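Local coordinates for uncharacterized protein (Bombyx mori, PDB 5AZ0) that probably catalyses the reduction of aldehydes and ketones with a nicotinamide cofactor, as an aldo-keto reductase of the TIM-barrel type, at residues 3-7 with 285-291; 105-109 with 341-345; 138-142 with 321-326; 245-251 with 302-306. The contacts are given in a common frame with arbitrary orientation. Residue numbers count along the deposited sequence, not the author numbering.

How the contacts relate
The aldo-keto reductase barrel illustrates how the segments outside the barrel core are fastened to it. Contacts 2 and 3 join loops that follow neighbouring strands, 100-105 and 133-136, to the same C-terminal tail; they touch through a probable hydrogen bond from I142 N to Q107 O (3.1 Å). Contact 3 is buried and mainly apolar, with water at its polar margin, whereas contact 2, a surface contact, is aromatic and has a direct hydrogen bond. Contact 1 lies across the chain's centre from both, a surface contact of aliphatic packing, a proline CH-pi contact and a water bridge. Contact 4, partly buried, packs two helices; its helix 297-304 follows helix 281-287 of contact 1.

Contact 1: 3-7 with 285-291; sequences KVNVP and LENASIF
Against 285-291 the N-terminal segment is held by side-chain packing and one bridging water. From V4 to P7 the backbone is extended (phi/psi -99/147, -120/97, -84/115, -70/164) and runs past the last residues of helix 281-287 and the irregular turns after it; the closest CA pair is V4 and A288, 6.2 Å apart. V4, in the m rotamer, points toward the other segment, and its CG1 lies 3.7 Å from A288 CB and 3.9 Å from L285 CD1. L285 reaches this spot with chi1 t and chi2 p. The long side chain of K3 (chi1 t) brings NZ to 4.0 Å from L285 CD2.

At the other end F291 (chi1 m, chi2 -70°) offers a ring face to P7: P7 CD stands 3.4 Å from the ring centroid of F291, 11° off the normal, a close CH-pi contact. V6, chi1 t, brings CG1 to 4.0 Å from F291 CZ. S289, chi1 -39°, turns back so that its OG donates to L285 O at 2.7 Å. Water 1 bridges the backbones, accepting from N5 N (3.2 Å) and donating to A288 O (2.6 Å). Backbone hydrogen bonds also tie V4 to I64 and P7 to A19. The segment leads directly into hairpin 8-10/16-18, the N-terminal hairpin that closes the bottom of the barrel in aldo-keto reductases.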
loop_
_atom_site.group_PDB
_atom_site.type_symbol
_atom_site.label_atom_id
_atom_site.label_comp_id
_atom_site.label_asym_id
_atom_site.label_seq_id
_atom_site.Cartn_x
_atom_site.Cartn_y
_atom_site.Cartn_z
ATOM N N LYS A 3 -18.701 -1.606 14.766
ATOM C CA LYS A 3 -19.051 -0.200 14.339
ATOM C C LYS A 3 -18.924 0.073 12.795
ATOM O O LYS A 3 -19.921 0.422 12.146
ATOM C CB LYS A 3 -18.249 0.818 15.143
ATOM C CG LYS A 3 -18.709 2.258 14.943
ATOM C CD LYS A 3 -18.569 3.083 16.229
ATOM C CE LYS A 3 -19.532 4.276 16.294
ATOM N NZ LYS A 3 -18.918 5.536 15.790
ATOM N N VAL A 4 -17.727 -0.082 12.209
ATOM C CA VAL A 4 -17.593 -0.133 10.730
ATOM C C VAL A 4 -17.489 -1.554 10.225
ATOM O O VAL A 4 -16.953 -2.414 10.882
ATOM C CB VAL A 4 -16.432 0.676 10.199
ATOM C CG1 VAL A 4 -16.547 2.109 10.656
ATOM C CG2 VAL A 4 -15.072 0.107 10.586
ATOM N N ASN A 5 -18.017 -1.814 9.052
ATOM C CA ASN A 5 -17.976 -3.138 8.511
ATOM C C ASN A 5 -17.199 -3.156 7.154
ATOM O O ASN A 5 -17.749 -2.854 6.102
ATOM C CB ASN A 5 -19.385 -3.658 8.365
ATOM C CG ASN A 5 -19.410 -5.129 8.009
ATOM O OD1 ASN A 5 -18.438 -5.853 8.236
ATOM N ND2 ASN A 5 -20.513 -5.581 7.438
ATOM N N VAL A 6 -15.913 -3.513 7.202
ATOM C CA VAL A 6 -15.083 -3.541 6.017
ATOM C C VAL A 6 -15.240 -4.847 5.246
ATOM O O VAL A 6 -14.918 -5.886 5.705
ATOM C CB VAL A 6 -13.632 -3.253 6.370
ATOM C CG1 VAL A 6 -12.789 -3.153 5.100
ATOM C CG2 VAL A 6 -13.509 -1.922 7.105
ATOM N N PRO A 7 -15.774 -4.800 4.040
ATOM C CA PRO A 7 -15.760 -6.050 3.284
ATOM C C PRO A 7 -14.317 -6.491 2.799
ATOM O O PRO A 7 -13.374 -5.692 2.801
ATOM C CB PRO A 7 -16.625 -5.715 2.056
ATOM C CG PRO A 7 -16.400 -4.273 1.866
ATOM C CD PRO A 7 -16.249 -3.661 3.236
ATOM N N LEU A 285 -12.481 7.060 11.058
ATOM C CA LEU A 285 -13.900 6.641 11.036
ATOM C C LEU A 285 -14.594 6.928 9.682
ATOM O O LEU A 285 -15.376 6.127 9.148
ATOM C CB LEU A 285 -14.653 7.380 12.161
ATOM C CG LEU A 285 -16.150 7.123 12.252
ATOM C CD1 LEU A 285 -16.446 5.646 12.282
ATOM C CD2 LEU A 285 -16.776 7.892 13.447
ATOM N N GLU A 286 -14.350 8.133 9.213
ATOM C CA GLU A 286 -14.926 8.665 7.936
ATOM C C GLU A 286 -14.477 7.747 6.766
ATOM O O GLU A 286 -15.334 7.211 6.061
ATOM C CB GLU A 286 -14.447 10.112 7.754
ATOM C CG GLU A 286 -15.066 10.960 6.630
ATOM C CD GLU A 286 -14.203 12.170 6.213
ATOM O OE1 GLU A 286 -13.265 12.549 6.928
ATOM O OE2 GLU A 286 -14.448 12.768 5.146
ATOM N N ASN A 287 -13.153 7.453 6.675
ATOM C CA ASN A 287 -12.619 6.528 5.633
ATOM C C ASN A 287 -13.282 5.190 5.579
ATOM O O ASN A 287 -13.368 4.622 4.492
ATOM C CB ASN A 287 -11.113 6.371 5.728
ATOM C CG ASN A 287 -10.413 7.665 5.519
ATOM O OD1 ASN A 287 -11.011 8.575 4.994
ATOM N ND2 ASN A 287 -9.182 7.794 5.973
ATOM N N ALA A 288 -13.811 4.678 6.692
ATOM C CA ALA A 288 -14.437 3.339 6.637
ATOM C C ALA A 288 -15.918 3.294 6.390
ATOM O O ALA A 288 -16.499 2.176 6.274
ATOM C CB ALA A 288 -14.102 2.509 7.850
ATOM N N SER A 289 -16.524 4.473 6.269
ATOM C CA SER A 289 -17.996 4.575 6.095
ATOM C C SER A 289 -18.266 4.851 4.602
ATOM O O SER A 289 -18.774 5.922 4.234
ATOM C CB SER A 289 -18.560 5.656 7.040
ATOM O OG SER A 289 -17.897 5.615 8.337
ATOM N N ILE A 290 -17.880 3.863 3.765
ATOM C CA ILE A 290 -17.815 4.018 2.313
ATOM C C ILE A 290 -18.332 2.833 1.538
ATOM O O ILE A 290 -18.115 2.737 0.325
ATOM C CB ILE A 290 -16.383 4.256 1.825
ATOM C CG1 ILE A 290 -15.484 3.064 2.173
ATOM C CG2 ILE A 290 -15.785 5.530 2.411
ATOM C CD1 ILE A 290 -14.138 3.066 1.515
ATOM N N PHE A 291 -18.971 1.895 2.214
ATOM C CA PHE A 291 -19.313 0.628 1.574
ATOM C C PHE A 291 -20.825 0.460 1.284
ATOM O O PHE A 291 -21.218 -0.456 0.574
ATOM C CB PHE A 291 -18.738 -0.524 2.418
ATOM C CG PHE A 291 -17.255 -0.423 2.606
ATOM C CD1 PHE A 291 -16.385 -0.644 1.525
ATOM C CD2 PHE A 291 -16.713 -0.070 3.834
ATOM C CE1 PHE A 291 -15.016 -0.535 1.704
ATOM C CE2 PHE A 291 -15.338 0.027 4.008
ATOM C CZ PHE A 291 -14.494 -0.190 2.941
HETATM O O HOH W 1 -18.429 0.768 7.258
#

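Contact 2: 105-109 with 341-345; sequences VWQHY and MRKWK
Aromatic side chains bind the C-terminal tail to a barrel loop here. W106 to Y109 form a type I beta turn, closed by Y109 N to W106 O at 3.0 Å, which projects W106 (chi1 t, chi2 -114°) and H108 (chi1 p) toward an irregular tail; the nearest CA atoms are those of H108 and R342, 8.1 Å apart. The tail begins with M341 (chi1 to chi3 all m): its carbonyl O accepts from W106 NE1 at 3.1 Å with an N-H...O angle of 149°, and its CE lies 4.2 Å from W106 CZ2. R342 points its CA-CB bond away, and its NH1 is bonded to Q144 O. In aldo-keto reductases the loops after the barrel strands and the C-terminal tail together surround the active-site opening, and this pairing is consistent with that role. The CA-CB bond of K343 also points away, and its NZ forms a salt bridge with E145. W344, chi1 p and chi2 94°, completes an aromatic cluster: its six-membered ring is set edge-to-face against the five-membered ring of W106, centroids 4.9 Å apart and planes at 85°, with W344 CH2 3.4 Å from W106 CD1. The same W344 CH2 is 3.7 Å from H108 CE1, while F74 stacks on W106.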
loop_
_atom_site.group_PDB
_atom_site.type_symbol
_atom_site.label_atom_id
_atom_site.label_comp_id
_atom_site.label_asym_id
_atom_site.label_seq_id
_atom_site.Cartn_x
_atom_site.Cartn_y
_atom_site.Cartn_z
ATOM N N VAL A 105 9.825 -5.676 1.994
ATOM C CA VAL A 105 11.286 -5.883 1.952
ATOM C C VAL A 105 11.811 -4.807 1.008
ATOM O O VAL A 105 11.372 -4.714 -0.230
ATOM C CB VAL A 105 11.582 -7.244 1.315
ATOM C CG1 VAL A 105 13.076 -7.474 1.035
ATOM C CG2 VAL A 105 11.059 -8.340 2.243
ATOM N N TRP A 106 12.803 -4.069 1.493
ATOM C CA TRP A 106 13.371 -2.958 0.765
ATOM C C TRP A 106 14.482 -3.357 -0.200
ATOM O O TRP A 106 14.872 -4.562 -0.303
ATOM C CB TRP A 106 13.858 -1.929 1.814
ATOM C CG TRP A 106 14.094 -0.487 1.373
ATOM C CD1 TRP A 106 15.310 0.153 1.334
ATOM C CD2 TRP A 106 13.120 0.496 0.989
ATOM N NE1 TRP A 106 15.156 1.459 0.925
ATOM C CE2 TRP A 106 13.837 1.718 0.720
ATOM C CE3 TRP A 106 11.746 0.480 0.819
ATOM C CZ2 TRP A 106 13.207 2.881 0.305
ATOM C CZ3 TRP A 106 11.091 1.638 0.418
ATOM C CH2 TRP A 106 11.818 2.840 0.159
ATOM N N GLN A 107 15.040 -2.337 -0.887
ATOM C CA GLN A 107 15.837 -2.489 -2.143
ATOM C C GLN A 107 17.158 -3.124 -1.945
ATOM O O GLN A 107 17.686 -3.783 -2.877
ATOM C CB GLN A 107 16.058 -1.134 -2.854
ATOM C CG GLN A 107 14.825 -0.621 -3.596
ATOM C CD GLN A 107 13.657 -0.225 -2.713
ATOM O OE1 GLN A 107 12.849 -1.066 -2.355
ATOM N NE2 GLN A 107 13.505 1.047 -2.434
ATOM N N HIS A 108 17.668 -3.050 -0.706
ATOM C CA HIS A 108 18.946 -3.751 -0.406
ATOM C C HIS A 108 18.860 -5.173 0.008
ATOM O O HIS A 108 19.905 -5.818 0.236
ATOM C CB HIS A 108 19.822 -2.937 0.543
ATOM C CG HIS A 108 19.234 -2.691 1.886
ATOM N ND1 HIS A 108 18.106 -1.944 2.072
ATOM C CD2 HIS A 108 19.679 -3.014 3.129
ATOM C CE1 HIS A 108 17.863 -1.826 3.370
ATOM N NE2 HIS A 108 18.817 -2.445 4.026
ATOM N N TYR A 109 17.653 -5.748 -0.004
ATOM C CA TYR A 109 17.527 -7.171 0.396
ATOM C C TYR A 109 16.971 -7.965 -0.784
ATOM O O TYR A 109 15.961 -8.699 -0.652
ATOM C CB TYR A 109 16.634 -7.214 1.712
ATOM C CG TYR A 109 17.388 -6.814 2.949
ATOM C CD1 TYR A 109 18.301 -7.670 3.507
ATOM C CD2 TYR A 109 17.245 -5.581 3.552
ATOM C CE1 TYR A 109 19.071 -7.312 4.594
ATOM C CE2 TYR A 109 18.010 -5.224 4.705
ATOM C CZ TYR A 109 18.912 -6.081 5.194
ATOM O OH TYR A 109 19.666 -5.795 6.319
ATOM N N MET A 341 16.406 7.321 2.267
ATOM C CA MET A 341 15.873 6.308 1.387
ATOM C C MET A 341 16.800 5.094 1.307
ATOM O O MET A 341 16.571 4.211 0.479
ATOM C CB MET A 341 15.688 6.909 -0.010
ATOM C CG MET A 341 14.988 8.268 -0.038
ATOM S SD MET A 341 13.388 8.284 0.707
ATOM C CE MET A 341 12.563 7.031 -0.267
ATOM N N ARG A 342 17.841 5.039 2.150
ATOM C CA ARG A 342 18.870 3.994 2.067
ATOM C C ARG A 342 19.315 3.354 3.415
ATOM O O ARG A 342 19.658 2.187 3.441
ATOM C CB ARG A 342 20.121 4.570 1.387
ATOM C CG ARG A 342 20.043 4.732 -0.115
ATOM C CD ARG A 342 21.341 5.315 -0.745
ATOM N NE ARG A 342 21.778 6.638 -0.269
ATOM C CZ ARG A 342 22.774 6.911 0.609
ATOM N NH1 ARG A 342 23.510 5.969 1.216
ATOM N NH2 ARG A 342 23.038 8.189 0.919
ATOM N N LYS A 343 19.407 4.152 4.485
ATOM C CA LYS A 343 19.979 3.743 5.789
ATOM C C LYS A 343 19.134 4.368 6.858
ATOM O O LYS A 343 18.885 5.554 6.820
ATOM C CB LYS A 343 21.417 4.244 5.973
ATOM C CG LYS A 343 22.427 3.537 5.086
ATOM C CD LYS A 343 23.837 4.179 5.120
ATOM C CE LYS A 343 24.857 3.118 4.735
ATOM N NZ LYS A 343 26.134 3.629 4.226
ATOM N N TRP A 344 18.681 3.566 7.815
ATOM C CA TRP A 344 17.853 4.074 8.917
ATOM C C TRP A 344 17.852 3.042 10.089
ATOM O O TRP A 344 18.217 1.864 9.892
ATOM C CB TRP A 344 16.410 4.364 8.416
ATOM C CG TRP A 344 15.631 3.055 8.028
ATOM C CD1 TRP A 344 14.785 2.327 8.828
ATOM C CD2 TRP A 344 15.688 2.355 6.774
ATOM N NE1 TRP A 344 14.315 1.231 8.153
ATOM C CE2 TRP A 344 14.862 1.213 6.896
ATOM C CE3 TRP A 344 16.339 2.593 5.560
ATOM C CZ2 TRP A 344 14.673 0.316 5.858
ATOM C CZ3 TRP A 344 16.171 1.684 4.534
ATOM C CH2 TRP A 344 15.332 0.543 4.699
ATOM N N LYS A 345 17.383 3.483 11.260
ATOM C CA LYS A 345 17.129 2.612 12.411
ATOM C C LYS A 345 15.603 2.463 12.651
ATOM O O LYS A 345 14.832 3.379 12.338
ATOM C CB LYS A 345 17.885 3.137 13.685
ATOM C CG LYS A 345 17.098 4.075 14.633
ATOM C CD LYS A 345 17.685 4.148 16.054
ATOM C CE LYS A 345 16.711 4.761 17.070
ATOM N NZ LYS A 345 15.594 3.840 17.449
#

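Contact 3: 138-142 with 321-326; sequences WPMSI and YENYPF
M140, Y321 and P139 give up the most surface where the loop after strand 133-136 meets the C-terminal tail. The tail makes a type II beta turn from Y321 to Y324, closed by Y324 N to Y321 O (3.2 Å), with N323 in the positive-phi position (70/7); M140 and N323 have the nearest CA atoms, 5.1 Å apart. M140, with chi angles m, p, p, lies along this turn: its CG is 3.4 Å from E322 O and 4.2 Å from Y321 CB, and its SD is 3.8 Å from P325 CD. Y321 (chi1 m, chi2 86°) turns a ring face to I142, whose CD1 is 3.8 Å from the ring centroid of Y321, a CH-pi contact; the hydroxyl of Y321 is bonded to G146 O. P139 CG is 3.3 Å from N323 O. W138 CZ3 approaches F326 CZ (3.6 Å) with its ring edge. As in other aldo-keto reductases, these loops probably border the substrate pocket. Water 2 accepts from S141 N (3.0 Å) and donates to E322 O (2.8 Å); water 3 connects S141 OG (3.3 Å) with N323 OD1 (3.0 Å). Between these segments direct contacts are thus largely apolar and waters bridge polar groups, while direct hydrogen bonds, such as N323 O with Q181, tie the tail elsewhere.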
loop_
_atom_site.group_PDB
_atom_site.type_symbol
_atom_site.label_atom_id
_atom_site.label_comp_id
_atom_site.label_asym_id
_atom_site.label_seq_id
_atom_site.Cartn_x
_atom_site.Cartn_y
_atom_site.Cartn_z
ATOM N N TRP A 138 9.912 -2.421 -3.959
ATOM C CA TRP A 138 10.166 -1.900 -5.310
ATOM C C TRP A 138 10.882 -2.925 -6.094
ATOM O O TRP A 138 11.538 -3.787 -5.520
ATOM C CB TRP A 138 11.035 -0.639 -5.297
ATOM C CG TRP A 138 10.364 0.477 -4.659
ATOM C CD1 TRP A 138 10.258 0.705 -3.333
ATOM C CD2 TRP A 138 9.675 1.564 -5.313
ATOM N NE1 TRP A 138 9.558 1.899 -3.104
ATOM C CE2 TRP A 138 9.165 2.415 -4.308
ATOM C CE3 TRP A 138 9.471 1.911 -6.651
ATOM C CZ2 TRP A 138 8.433 3.566 -4.593
ATOM C CZ3 TRP A 138 8.720 3.068 -6.951
ATOM C CH2 TRP A 138 8.210 3.877 -5.924
ATOM N N PRO A 139 10.781 -2.852 -7.437
ATOM C CA PRO A 139 11.438 -3.819 -8.294
ATOM C C PRO A 139 12.983 -3.608 -8.417
ATOM O O PRO A 139 13.720 -4.526 -8.866
ATOM C CB PRO A 139 10.681 -3.647 -9.637
ATOM C CG PRO A 139 10.187 -2.283 -9.610
ATOM C CD PRO A 139 9.866 -1.972 -8.188
ATOM N N MET A 140 13.477 -2.443 -8.015
ATOM C CA MET A 140 14.935 -2.147 -8.099
ATOM C C MET A 140 15.690 -2.857 -6.951
ATOM O O MET A 140 15.140 -3.089 -5.864
ATOM C CB MET A 140 15.227 -0.649 -8.046
ATOM C CG MET A 140 14.421 0.179 -9.007
ATOM S SD MET A 140 12.853 0.787 -8.397
ATOM C CE MET A 140 13.183 1.818 -6.978
ATOM N N SER A 141 16.933 -3.194 -7.251
ATOM C CA SER A 141 17.892 -3.769 -6.347
ATOM C C SER A 141 19.054 -2.778 -6.197
ATOM O O SER A 141 19.859 -2.642 -7.115
ATOM C CB SER A 141 18.394 -5.055 -6.931
ATOM O OG SER A 141 19.173 -4.846 -8.137
ATOM N N ILE A 142 19.087 -2.105 -5.064
ATOM C CA ILE A 142 19.975 -1.006 -4.748
ATOM C C ILE A 142 20.655 -1.179 -3.373
ATOM O O ILE A 142 19.959 -1.248 -2.333
ATOM C CB ILE A 142 19.204 0.341 -4.734
ATOM C CG1 ILE A 142 18.471 0.480 -6.087
ATOM C CG2 ILE A 142 20.143 1.528 -4.514
ATOM C CD1 ILE A 142 17.629 1.707 -6.219
ATOM N N TYR A 321 18.180 3.608 -12.150
ATOM C CA TYR A 321 18.413 2.188 -11.723
ATOM C C TYR A 321 17.712 1.241 -12.616
ATOM O O TYR A 321 16.629 1.513 -13.083
ATOM C CB TYR A 321 18.014 2.020 -10.223
ATOM C CG TYR A 321 18.986 2.775 -9.362
ATOM C CD1 TYR A 321 18.812 4.083 -9.110
ATOM C CD2 TYR A 321 20.122 2.128 -8.843
ATOM C CE1 TYR A 321 19.764 4.795 -8.398
ATOM C CE2 TYR A 321 21.079 2.800 -8.114
ATOM C CZ TYR A 321 20.906 4.126 -7.908
ATOM O OH TYR A 321 21.837 4.809 -7.174
ATOM N N GLU A 322 18.288 0.086 -12.848
ATOM C CA GLU A 322 17.567 -0.912 -13.570
ATOM C C GLU A 322 16.225 -1.267 -12.840
ATOM O O GLU A 322 16.117 -1.210 -11.594
ATOM C CB GLU A 322 18.458 -2.116 -13.805
ATOM C CG GLU A 322 19.584 -1.787 -14.818
ATOM C CD GLU A 322 20.431 -2.954 -15.312
ATOM O OE1 GLU A 322 20.203 -4.147 -14.946
ATOM O OE2 GLU A 322 21.369 -2.642 -16.073
ATOM N N ASN A 323 15.184 -1.518 -13.625
ATOM C CA ASN A 323 13.840 -1.850 -13.116
ATOM C C ASN A 323 13.087 -0.723 -12.448
ATOM O O ASN A 323 11.949 -0.907 -11.973
ATOM C CB ASN A 323 13.891 -3.113 -12.238
ATOM C CG ASN A 323 14.196 -4.348 -13.027
ATOM O OD1 ASN A 323 15.122 -5.124 -12.737
ATOM N ND2 ASN A 323 13.359 -4.616 -13.958
ATOM N N TYR A 324 13.617 0.493 -12.500
ATOM C CA TYR A 324 12.787 1.615 -12.191
ATOM C C TYR A 324 11.500 1.524 -13.010
ATOM O O TYR A 324 11.556 1.296 -14.232
ATOM C CB TYR A 324 13.449 2.887 -12.566
ATOM C CG TYR A 324 12.622 4.120 -12.286
ATOM C CD1 TYR A 324 12.518 4.642 -11.006
ATOM C CD2 TYR A 324 12.023 4.830 -13.314
ATOM C CE1 TYR A 324 11.798 5.791 -10.726
ATOM C CE2 TYR A 324 11.321 5.989 -13.069
ATOM C CZ TYR A 324 11.197 6.485 -11.777
ATOM O OH TYR A 324 10.505 7.686 -11.523
ATOM N N PRO A 325 10.335 1.659 -12.347
ATOM C CA PRO A 325 9.108 1.206 -13.021
ATOM C C PRO A 325 8.409 2.250 -13.862
ATOM O O PRO A 325 7.684 1.880 -14.754
ATOM C CB PRO A 325 8.188 0.764 -11.848
ATOM C CG PRO A 325 8.655 1.624 -10.702
ATOM C CD PRO A 325 10.156 1.786 -10.874
ATOM N N PHE A 326 8.601 3.512 -13.551
ATOM C CA PHE A 326 7.823 4.553 -14.171
ATOM C C PHE A 326 8.507 5.109 -15.454
ATOM O O PHE A 326 9.687 4.821 -15.719
ATOM C CB PHE A 326 7.576 5.665 -13.161
ATOM C CG PHE A 326 7.112 5.193 -11.805
ATOM C CD1 PHE A 326 6.169 4.145 -11.665
ATOM C CD2 PHE A 326 7.620 5.792 -10.655
ATOM C CE1 PHE A 326 5.740 3.742 -10.410
ATOM C CE2 PHE A 326 7.192 5.398 -9.409
ATOM C CZ PHE A 326 6.249 4.371 -9.290
HETATM O O HOH W 2 18.052 -2.345 -9.956
HETATM O O HOH W 3 17.355 -4.680 -10.859
#

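Contact 4: 245-251 with 302-306; sequences NPAMLAI and TLAQF
Here a capped helix start is combined with apolar packing between two helices. Among the polar interactions, N245 is the N-cap of helix 246-255: with chi1 t, its OD1 accepts from M248 N at 3.0 Å (155°), and its ND2 is held by E240. The chain at 302-306 is tied by Q305 N to T302 O (2.9 Å) and F306 N to L303 O (3.1 Å), while T302 OG1 bonds E298 O. The closest CA pairs across the contact are A247 with T302 (7.9 Å) and M248 with L303 (8.0 Å). In topology, helices 246-255 and 297-304 match the two extra helices that aldo-keto reductases add to the barrel, one after the seventh strand and one after the last barrel helix. Aliphatic packing brings I251 CD1 (chi1 m, chi2 t) to 4.0 Å from T302 CG2 and 4.2 Å from L303 CG. Sulfur contacts come from M248, chi1 to chi3 all m: its SD lies 3.5 Å from L303 CD2 and 3.7 Å from F306 CE2, an oblique Met-aromatic contact.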
loop_
_atom_site.group_PDB
_atom_site.type_symbol
_atom_site.label_atom_id
_atom_site.label_comp_id
_atom_site.label_asym_id
_atom_site.label_seq_id
_atom_site.Cartn_x
_atom_site.Cartn_y
_atom_site.Cartn_z
ATOM N N ASN A 245 -13.880 20.981 -4.673
ATOM C CA ASN A 245 -14.284 20.802 -6.080
ATOM C C ASN A 245 -15.791 20.621 -6.186
ATOM O O ASN A 245 -16.344 19.673 -5.602
ATOM C CB ASN A 245 -13.538 19.642 -6.755
ATOM C CG ASN A 245 -13.985 19.420 -8.192
ATOM O OD1 ASN A 245 -15.067 18.831 -8.466
ATOM N ND2 ASN A 245 -13.160 19.885 -9.117
ATOM N N PRO A 246 -16.480 21.544 -6.931
ATOM C CA PRO A 246 -17.928 21.466 -6.967
ATOM C C PRO A 246 -18.513 20.162 -7.449
ATOM O O PRO A 246 -19.553 19.727 -6.894
ATOM C CB PRO A 246 -18.328 22.641 -7.906
ATOM C CG PRO A 246 -17.258 23.639 -7.705
ATOM C CD PRO A 246 -16.000 22.821 -7.515
ATOM N N ALA A 247 -17.912 19.526 -8.475
ATOM C CA ALA A 247 -18.460 18.222 -8.928
ATOM C C ALA A 247 -18.299 17.124 -7.844
ATOM O O ALA A 247 -19.138 16.266 -7.717
ATOM C CB ALA A 247 -17.835 17.762 -10.258
ATOM N N MET A 248 -17.185 17.144 -7.117
ATOM C CA MET A 248 -16.959 16.149 -6.034
ATOM C C MET A 248 -18.019 16.401 -4.949
ATOM O O MET A 248 -18.840 15.490 -4.611
ATOM C CB MET A 248 -15.534 16.270 -5.474
ATOM C CG MET A 248 -14.387 15.835 -6.370
ATOM S SD MET A 248 -14.523 14.113 -6.836
ATOM C CE MET A 248 -14.133 13.306 -5.257
ATOM N N LEU A 249 -18.098 17.668 -4.502
ATOM C CA LEU A 249 -19.183 18.081 -3.499
ATOM C C LEU A 249 -20.584 17.686 -3.924
ATOM O O LEU A 249 -21.388 17.148 -3.124
ATOM C CB LEU A 249 -19.111 19.566 -3.178
ATOM C CG LEU A 249 -17.762 20.097 -2.618
ATOM C CD1 LEU A 249 -17.570 21.573 -2.921
ATOM C CD2 LEU A 249 -17.602 19.849 -1.120
ATOM N N ALA A 250 -20.855 17.816 -5.219
ATOM C CA ALA A 250 -22.186 17.512 -5.741
ATOM C C ALA A 250 -22.474 16.047 -5.707
ATOM O O ALA A 250 -23.567 15.594 -5.299
ATOM C CB ALA A 250 -22.353 18.062 -7.158
ATOM N N ILE A 251 -21.496 15.266 -6.153
ATOM C CA ILE A 251 -21.585 13.777 -5.990
ATOM C C ILE A 251 -21.719 13.444 -4.495
ATOM O O ILE A 251 -22.545 12.598 -4.118
ATOM C CB ILE A 251 -20.390 13.042 -6.666
ATOM C CG1 ILE A 251 -20.428 13.279 -8.203
ATOM C CG2 ILE A 251 -20.440 11.539 -6.399
ATOM C CD1 ILE A 251 -19.096 13.210 -8.898
ATOM N N THR A 302 -18.112 10.962 -14.546
ATOM C CA THR A 302 -17.532 12.233 -14.063
ATOM C C THR A 302 -16.184 12.031 -13.358
ATOM O O THR A 302 -15.149 12.767 -13.619
ATOM C CB THR A 302 -18.533 12.960 -13.093
ATOM O OG1 THR A 302 -19.821 13.167 -13.733
ATOM C CG2 THR A 302 -18.006 14.265 -12.641
ATOM N N LEU A 303 -16.182 11.055 -12.440
ATOM C CA LEU A 303 -14.972 10.835 -11.644
ATOM C C LEU A 303 -13.837 10.366 -12.563
ATOM O O LEU A 303 -12.705 10.772 -12.416
ATOM C CB LEU A 303 -15.242 9.811 -10.558
ATOM C CG LEU A 303 -16.152 10.309 -9.445
ATOM C CD1 LEU A 303 -16.816 9.195 -8.699
ATOM C CD2 LEU A 303 -15.373 11.198 -8.518
ATOM N N ALA A 304 -14.169 9.540 -13.546
ATOM C CA ALA A 304 -13.182 9.118 -14.540
ATOM C C ALA A 304 -12.593 10.265 -15.297
ATOM O O ALA A 304 -11.482 10.089 -15.794
ATOM C CB ALA A 304 -13.768 8.115 -15.512
ATOM N N GLN A 305 -13.270 11.431 -15.391
ATOM C CA GLN A 305 -12.688 12.565 -16.153
ATOM C C GLN A 305 -11.530 13.193 -15.470
ATOM O O GLN A 305 -10.747 13.907 -16.128
ATOM C CB GLN A 305 -13.675 13.691 -16.517
ATOM C CG GLN A 305 -14.741 13.272 -17.511
ATOM C CD GLN A 305 -15.866 14.323 -17.607
ATOM O OE1 GLN A 305 -16.859 14.255 -16.898
ATOM N NE2 GLN A 305 -15.686 15.310 -18.465
ATOM N N PHE A 306 -11.366 12.953 -14.170
ATOM C CA PHE A 306 -10.180 13.523 -13.507
ATOM C C PHE A 306 -8.851 12.877 -13.886
ATOM O O PHE A 306 -7.799 13.416 -13.578
ATOM C CB PHE A 306 -10.387 13.463 -12.007
ATOM C CG PHE A 306 -11.425 14.425 -11.496
ATOM C CD1 PHE A 306 -11.211 15.814 -11.599
ATOM C CD2 PHE A 306 -12.577 13.957 -10.859
ATOM C CE1 PHE A 306 -12.141 16.730 -11.120
ATOM C CE2 PHE A 306 -13.518 14.868 -10.353
ATOM C CZ PHE A 306 -13.294 16.257 -10.497
#